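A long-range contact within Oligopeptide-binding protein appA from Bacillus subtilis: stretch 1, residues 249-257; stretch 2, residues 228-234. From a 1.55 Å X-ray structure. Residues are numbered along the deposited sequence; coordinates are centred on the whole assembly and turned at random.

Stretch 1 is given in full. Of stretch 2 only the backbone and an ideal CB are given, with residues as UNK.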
# COMPACT_ATOMS: atom_id res chain seq x y z
N THR A 249 -6.79 -21.01 16.68
CA THR A 249 -7.95 -21.64 16.06
C THR A 249 -7.57 -22.22 14.69
O THR A 249 -7.77 -23.43 14.43
CB THR A 249 -9.10 -20.61 15.93
OG1 THR A 249 -9.47 -20.16 17.23
CG2 THR A 249 -10.33 -21.24 15.28
N ALA A 250 -6.99 -21.39 13.84
CA ALA A 250 -6.73 -21.77 12.45
C ALA A 250 -5.65 -22.82 12.30
O ALA A 250 -5.68 -23.61 11.36
CB ALA A 250 -6.41 -20.55 11.62
N GLU A 251 -4.69 -22.85 13.21
CA GLU A 251 -3.62 -23.82 13.09
C GLU A 251 -4.13 -25.25 13.25
O GLU A 251 -3.44 -26.18 12.85
CB GLU A 251 -2.46 -23.52 14.07
CG GLU A 251 -2.70 -23.87 15.49
CD GLU A 251 -1.44 -23.78 16.37
OE1 GLU A 251 -0.30 -23.93 15.85
OE2 GLU A 251 -1.60 -23.56 17.59
N LYS A 252 -5.33 -25.43 13.81
CA LYS A 252 -5.97 -26.73 13.94
C LYS A 252 -6.78 -27.15 12.71
O LYS A 252 -7.22 -28.31 12.64
CB LYS A 252 -6.91 -26.70 15.12
CG LYS A 252 -6.23 -26.49 16.46
CD LYS A 252 -7.28 -26.37 17.57
CE LYS A 252 -6.65 -26.04 18.92
NZ LYS A 252 -5.97 -27.23 19.55
N PHE A 253 -7.01 -26.24 11.78
CA PHE A 253 -7.87 -26.51 10.62
C PHE A 253 -7.23 -27.57 9.74
O PHE A 253 -6.01 -27.65 9.63
CB PHE A 253 -8.10 -25.28 9.75
CG PHE A 253 -8.90 -24.18 10.39
CD1 PHE A 253 -9.61 -24.37 11.56
CD2 PHE A 253 -8.96 -22.93 9.78
CE1 PHE A 253 -10.35 -23.34 12.14
CE2 PHE A 253 -9.70 -21.89 10.34
CZ PHE A 253 -10.38 -22.09 11.52
N ASN A 254 -8.07 -28.33 9.06
CA ASN A 254 -7.57 -29.43 8.25
C ASN A 254 -6.98 -28.93 6.95
O ASN A 254 -7.48 -27.97 6.34
CB ASN A 254 -8.67 -30.45 7.96
CG ASN A 254 -9.24 -31.07 9.22
OD1 ASN A 254 -10.44 -30.95 9.49
ND2 ASN A 254 -8.39 -31.72 10.02
N ASN A 255 -5.92 -29.61 6.54
CA ASN A 255 -5.34 -29.47 5.21
C ASN A 255 -4.62 -28.12 5.00
O ASN A 255 -4.48 -27.68 3.88
CB ASN A 255 -6.42 -29.68 4.12
CG ASN A 255 -7.15 -31.05 4.23
OD1 ASN A 255 -8.39 -31.11 4.25
ND2 ASN A 255 -6.37 -32.14 4.30
N LEU A 256 -4.14 -27.50 6.09
CA LEU A 256 -3.52 -26.16 6.00
C LEU A 256 -2.24 -26.03 6.82
O LEU A 256 -2.05 -26.73 7.80
CB LEU A 256 -4.50 -25.05 6.45
CG LEU A 256 -5.76 -24.84 5.59
CD1 LEU A 256 -6.81 -23.99 6.33
CD2 LEU A 256 -5.45 -24.24 4.24
N LYS A 257 -1.37 -25.11 6.39
CA LYS A 257 -0.19 -24.70 7.12
C LYS A 257 -0.16 -23.17 7.13
O LYS A 257 -0.76 -22.54 6.28
CB LYS A 257 1.07 -25.27 6.50
CG LYS A 257 1.34 -24.91 5.04
CD LYS A 257 2.57 -25.69 4.48
CE LYS A 257 2.81 -25.48 2.98
NZ LYS A 257 3.54 -26.60 2.32
N UNK A 228 -14.42 -14.98 6.93
CA UNK A 228 -13.37 -15.52 6.10
C UNK A 228 -12.69 -16.65 6.83
O UNK A 228 -12.33 -17.66 6.24
CB UNK A 228 -12.36 -14.44 5.71
N UNK A 229 -12.46 -16.48 8.12
CA UNK A 229 -11.89 -17.56 8.94
C UNK A 229 -12.78 -18.80 8.95
O UNK A 229 -12.30 -19.93 8.79
CB UNK A 229 -11.67 -17.07 10.37
N UNK A 230 -14.08 -18.60 9.10
CA UNK A 230 -15.04 -19.70 8.99
C UNK A 230 -15.00 -20.39 7.62
O UNK A 230 -15.12 -21.61 7.54
CB UNK A 230 -16.45 -19.18 9.26
N UNK A 231 -14.86 -19.62 6.54
CA UNK A 231 -14.77 -20.21 5.20
C UNK A 231 -13.50 -21.01 5.01
O UNK A 231 -13.51 -22.03 4.33
CB UNK A 231 -14.85 -19.12 4.13
N UNK A 232 -12.41 -20.52 5.58
CA UNK A 232 -11.14 -21.22 5.59
C UNK A 232 -11.25 -22.59 6.27
O UNK A 232 -10.79 -23.61 5.74
CB UNK A 232 -10.08 -20.37 6.29
N UNK A 233 -11.89 -22.62 7.44
CA UNK A 233 -12.18 -23.87 8.15
C UNK A 233 -12.96 -24.85 7.27
O UNK A 233 -12.70 -26.05 7.28
CB UNK A 233 -12.97 -23.58 9.43
N UNK A 234 -13.93 -24.33 6.53
CA UNK A 234 -14.84 -25.16 5.73
C UNK A 234 -14.23 -25.59 4.41
O UNK A 234 -14.77 -26.48 3.76
CB UNK A 234 -16.14 -24.40 5.46

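Residues 228-233 are helical, with phi/psi values near -60/-40, and pack against a loop folded by two consecutive beta turns, Ala 250 to Phe 253 and Phe 253 to Leu 256. Phe 253, shared by both turns, and Leu 256 direct their CA-to-CB bonds toward the helix and offer it an apolar surface.

Position 228 has nothing of stretch 1 within 5.5 Å of its CB, so the contact sets no preference beyond a helix-compatible residue; it is Ala 228.

At 229 the CB points sideways and lies 5.2 Å from Phe 253 CE2. A short side chain would add little, whereas a longer one, apolar or polar, could extend along the ring toward Ala 250. The residue is Glu 229. Its OE1 comes to 3.9 Å from Phe 253 CE2 and 4.1 Å from Ala 250 CB, contacts without a hydrogen bond. Its backbone O, 3.6 Å from Phe 253 CE2, also accepts from the amide of position 233.

Positions 230 and 231 direct CB away from stretch 1 into space it does not occupy, and many residues would serve. They are Ala 230 and Gln 231.

Position 232 is more demanding. Its CB, though sideways, lies 4.3 Å from Phe 253 CE2 and 4.9 Å from Leu 256 CD1, within reach of two hydrophobic groups. Leucine, isoleucine, valine or methionine would suit it, and a polar group would find no side-chain partner in these two residues. Leu 232 is found, in the t, p rotamer. Its CG packs 3.7 Å from Leu 256 CD1, while its CD2 meets the edge of the Phe 253 ring, 4.2 Å from CD2 of that residue.

The CA of position 233 is 5.6 Å from Phe 253 CA, and its CB is only 3.6 Å from Phe 253 CZ. Any residue with a CB can cover the ring here, and a flexible chain, such as glutamine, glutamate, lysine or methionine, could continue past it. The residue is Gln 233. Its CB sits over the ring face, 3.7 Å from the centroid of Phe 253 and 13° off the normal, a CH-pi contact; the extended chain brings OE1 to 3.5 Å from Phe 253 CE1. A water O donates to Gln 233 O (2.9 Å) and accepts from Asn 254 N (3.0 Å), linking the backbones.

Position 234 points its CB away, leaving the choice open; it is Ala 234.

Stretch 2, residues 228-234: AEAQLQA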
# COMPACT_ATOMS: atom_id res chain seq x y z
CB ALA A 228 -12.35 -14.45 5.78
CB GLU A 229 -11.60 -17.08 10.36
CG GLU A 229 -10.43 -16.15 10.38
CD GLU A 229 -9.19 -16.79 9.80
OE1 GLU A 229 -9.12 -18.05 9.74
OE2 GLU A 229 -8.27 -16.04 9.39
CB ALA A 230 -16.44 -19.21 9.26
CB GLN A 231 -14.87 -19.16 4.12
CG GLN A 231 -16.27 -18.57 4.05
CD GLN A 231 -16.52 -17.77 2.81
OE1 GLN A 231 -17.35 -16.84 2.83
NE2 GLN A 231 -15.82 -18.07 1.75
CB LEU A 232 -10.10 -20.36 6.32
CG LEU A 232 -8.67 -20.84 6.18
CD1 LEU A 232 -8.14 -20.78 4.78
CD2 LEU A 232 -7.78 -19.98 7.11
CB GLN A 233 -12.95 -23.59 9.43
CG GLN A 233 -13.19 -24.84 10.29
CD GLN A 233 -13.84 -24.52 11.62
OE1 GLN A 233 -13.42 -25.03 12.67
NE2 GLN A 233 -14.88 -23.68 11.59
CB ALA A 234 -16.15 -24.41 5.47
O HOH W 1 -10.97 -27.50 9.16
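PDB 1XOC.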